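Local coordinates for histidine triad (HIT) protein (Clostridium difficile, PDB 4EGU) that binds zinc and guanosine-5'-monophosphate and, as a member of the histidine triad family, probably acts as a nucleotide-binding hydrolase or transferase, at residues A[37-42]-A[105-110]. Sequence-based numbering, arbitrary orientation.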
loop_
_atom_site.group_PDB
_atom_site.type_symbol
_atom_site.label_atom_id
_atom_site.label_comp_id
_atom_site.label_asym_id
_atom_site.label_seq_id
_atom_site.Cartn_x
_atom_site.Cartn_y
_atom_site.Cartn_z
ATOM N N ALA A 37 4.756 -13.572 8.136
ATOM C CA ALA A 37 4.002 -14.464 7.255
ATOM C C ALA A 37 5.013 -15.287 6.462
ATOM O O ALA A 37 6.176 -14.933 6.431
ATOM C CB ALA A 37 3.109 -13.664 6.292
ATOM N N PRO A 38 4.554 -16.380 5.831
ATOM C CA PRO A 38 5.502 -17.231 5.087
ATOM C C PRO A 38 6.237 -16.487 3.995
ATOM O O PRO A 38 7.414 -16.749 3.775
ATOM C CB PRO A 38 4.622 -18.331 4.504
ATOM C CG PRO A 38 3.554 -18.454 5.471
ATOM C CD PRO A 38 3.241 -17.026 5.916
ATOM N N TYR A 39 5.544 -15.585 3.308
ATOM C CA TYR A 39 6.209 -14.558 2.505
ATOM C C TYR A 39 6.044 -13.237 3.265
ATOM O O TYR A 39 4.911 -12.805 3.532
ATOM C CB TYR A 39 5.622 -14.441 1.085
ATOM C CG TYR A 39 5.651 -15.739 0.319
ATOM C CD1 TYR A 39 6.792 -16.185 -0.321
ATOM C CD2 TYR A 39 4.522 -16.543 0.282
ATOM C CE1 TYR A 39 6.802 -17.411 -0.983
ATOM C CE2 TYR A 39 4.519 -17.753 -0.359
ATOM C CZ TYR A 39 5.651 -18.187 -0.987
ATOM O OH TYR A 39 5.625 -19.414 -1.612
ATOM N N HIS A 40 7.177 -12.643 3.642
ATOM C CA HIS A 40 7.204 -11.307 4.218
ATOM C C HIS A 40 8.384 -10.614 3.551
ATOM O O HIS A 40 9.549 -10.847 3.897
ATOM C CB HIS A 40 7.332 -11.313 5.726
ATOM C CG HIS A 40 7.222 -9.940 6.305
ATOM N ND1 HIS A 40 7.125 -9.714 7.655
ATOM C CD2 HIS A 40 7.177 -8.723 5.712
ATOM C CE1 HIS A 40 7.040 -8.414 7.866
ATOM N NE2 HIS A 40 7.071 -7.791 6.704
ATOM N N ILE A 41 8.058 -9.837 2.523
ATOM C CA ILE A 41 9.035 -9.282 1.608
ATOM C C ILE A 41 8.983 -7.763 1.693
ATOM O O ILE A 41 7.905 -7.185 1.735
ATOM C CB ILE A 41 8.727 -9.772 0.174
ATOM C CG1 ILE A 41 8.885 -11.293 0.087
ATOM C CG2 ILE A 41 9.613 -9.066 -0.843
ATOM C CD1 ILE A 41 8.183 -11.924 -1.113
ATOM N N LEU A 42 10.153 -7.137 1.722
ATOM C CA LEU A 42 10.272 -5.682 1.693
ATOM C C LEU A 42 10.678 -5.271 0.283
ATOM O O LEU A 42 11.635 -5.803 -0.267
ATOM C CB LEU A 42 11.339 -5.217 2.675
ATOM C CG LEU A 42 10.970 -5.423 4.126
ATOM C CD1 LEU A 42 12.181 -5.383 5.037
ATOM C CD2 LEU A 42 10.012 -4.314 4.547
ATOM N N ILE A 105 5.150 -6.822 1.662
ATOM C CA ILE A 105 4.241 -7.797 1.079
ATOM C C ILE A 105 4.113 -8.940 2.080
ATOM O O ILE A 105 5.121 -9.527 2.473
ATOM C CB ILE A 105 4.756 -8.416 -0.235
ATOM C CG1 ILE A 105 5.309 -7.412 -1.242
ATOM C CG2 ILE A 105 3.642 -9.249 -0.872
ATOM C CD1 ILE A 105 6.022 -8.112 -2.419
ATOM N N LEU A 106 2.874 -9.245 2.468
ATOM C CA LEU A 106 2.578 -10.414 3.311
ATOM C C LEU A 106 1.777 -11.402 2.489
ATOM O O LEU A 106 0.781 -11.028 1.871
ATOM C CB LEU A 106 1.759 -10.027 4.534
ATOM C CG LEU A 106 2.397 -8.972 5.445
ATOM C CD1 LEU A 106 1.489 -8.733 6.653
ATOM C CD2 LEU A 106 3.791 -9.296 5.899
ATOM N N ALA A 107 2.153 -12.683 2.498
ATOM C CA ALA A 107 1.419 -13.682 1.714
ATOM C C ALA A 107 1.732 -15.084 2.227
ATOM O O ALA A 107 2.588 -15.277 3.085
ATOM C CB ALA A 107 1.766 -13.586 0.234
ATOM N N GLY A 108 1.020 -16.061 1.666
ATOM C CA GLY A 108 1.318 -17.469 1.901
ATOM C C GLY A 108 0.531 -18.080 3.035
ATOM O O GLY A 108 0.779 -19.216 3.401
ATOM N N LYS A 109 -0.404 -17.329 3.592
ATOM C CA LYS A 109 -1.300 -17.792 4.642
ATOM C C LYS A 109 -2.514 -16.862 4.645
ATOM O O LYS A 109 -2.468 -15.737 4.145
ATOM C CB LYS A 109 -0.639 -17.772 6.032
ATOM C CG LYS A 109 -0.349 -16.384 6.588
ATOM C CD LYS A 109 0.255 -16.429 7.977
ATOM C CE LYS A 109 -0.739 -16.260 9.036
ATOM N NZ LYS A 109 -0.089 -16.149 10.348
ATOM N N LYS A 110 -3.596 -17.344 5.247
ATOM C CA LYS A 110 -4.762 -16.503 5.454
ATOM C C LYS A 110 -4.423 -15.468 6.526
ATOM O O LYS A 110 -4.252 -15.829 7.691
ATOM C CB LYS A 110 -5.984 -17.318 5.859
ATOM C CG LYS A 110 -7.204 -16.455 6.214
ATOM C CD LYS A 110 -7.678 -15.580 5.055
ATOM C CE LYS A 110 -9.134 -15.110 5.227
ATOM N NZ LYS A 110 -9.274 -13.787 5.915
#
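Leu106 sets its CD2 methyl over the centre of one face of the His40 imidazole: CD2 stands 3.5 Å from the ring centroid, 13° off its normal, a CH-pi contact. The two side chains run side by side from a non-hydrogen-bonded antiparallel pair; His40 turns CG anti to its backbone N (chi1 -174°), Leu106 turns CG beside its own. Both ring nitrogens are hydrogen-bonded, ND1 to Val36 N and NE2 to His104 ND1, fixing the ring's rotation; this second-shell histidine thus probably orients His104, a GMP-binding residue of the predicted histidine triad motif. On the other face of the sheet, Ile41 CG2 meets Ile105 CD1 at 4.0 Å, the two side chains running alongside, pointing the same way, and Tyr39 CB packs on Ala107 CB. The tyrosine ring presents an edge to the Ala107-Gly108 backbone, Tyr39 CD2 lying 3.7 Å from Gly108 CA. Two hydrogen-bonded pairs flank His40-Leu106; Ile105 N to Ile41 O is the shortest bond, 2.8 Å and nearly straight, whereas Tyr39 N reaches Ala107 O from above the carbonyl plane. Past the strands, Lys109 crosses Pro38 at about a right angle, its CD 3.7 Å from the proline CD. Strands 39-45 and 103-107 lie between strands 27-31 and 84-90 in the antiparallel sheet; Phe79 of helix 79-82 packs on Tyr39, Ile105 and Ala107, while Leu106 also touches Tyr114 of the second subunit.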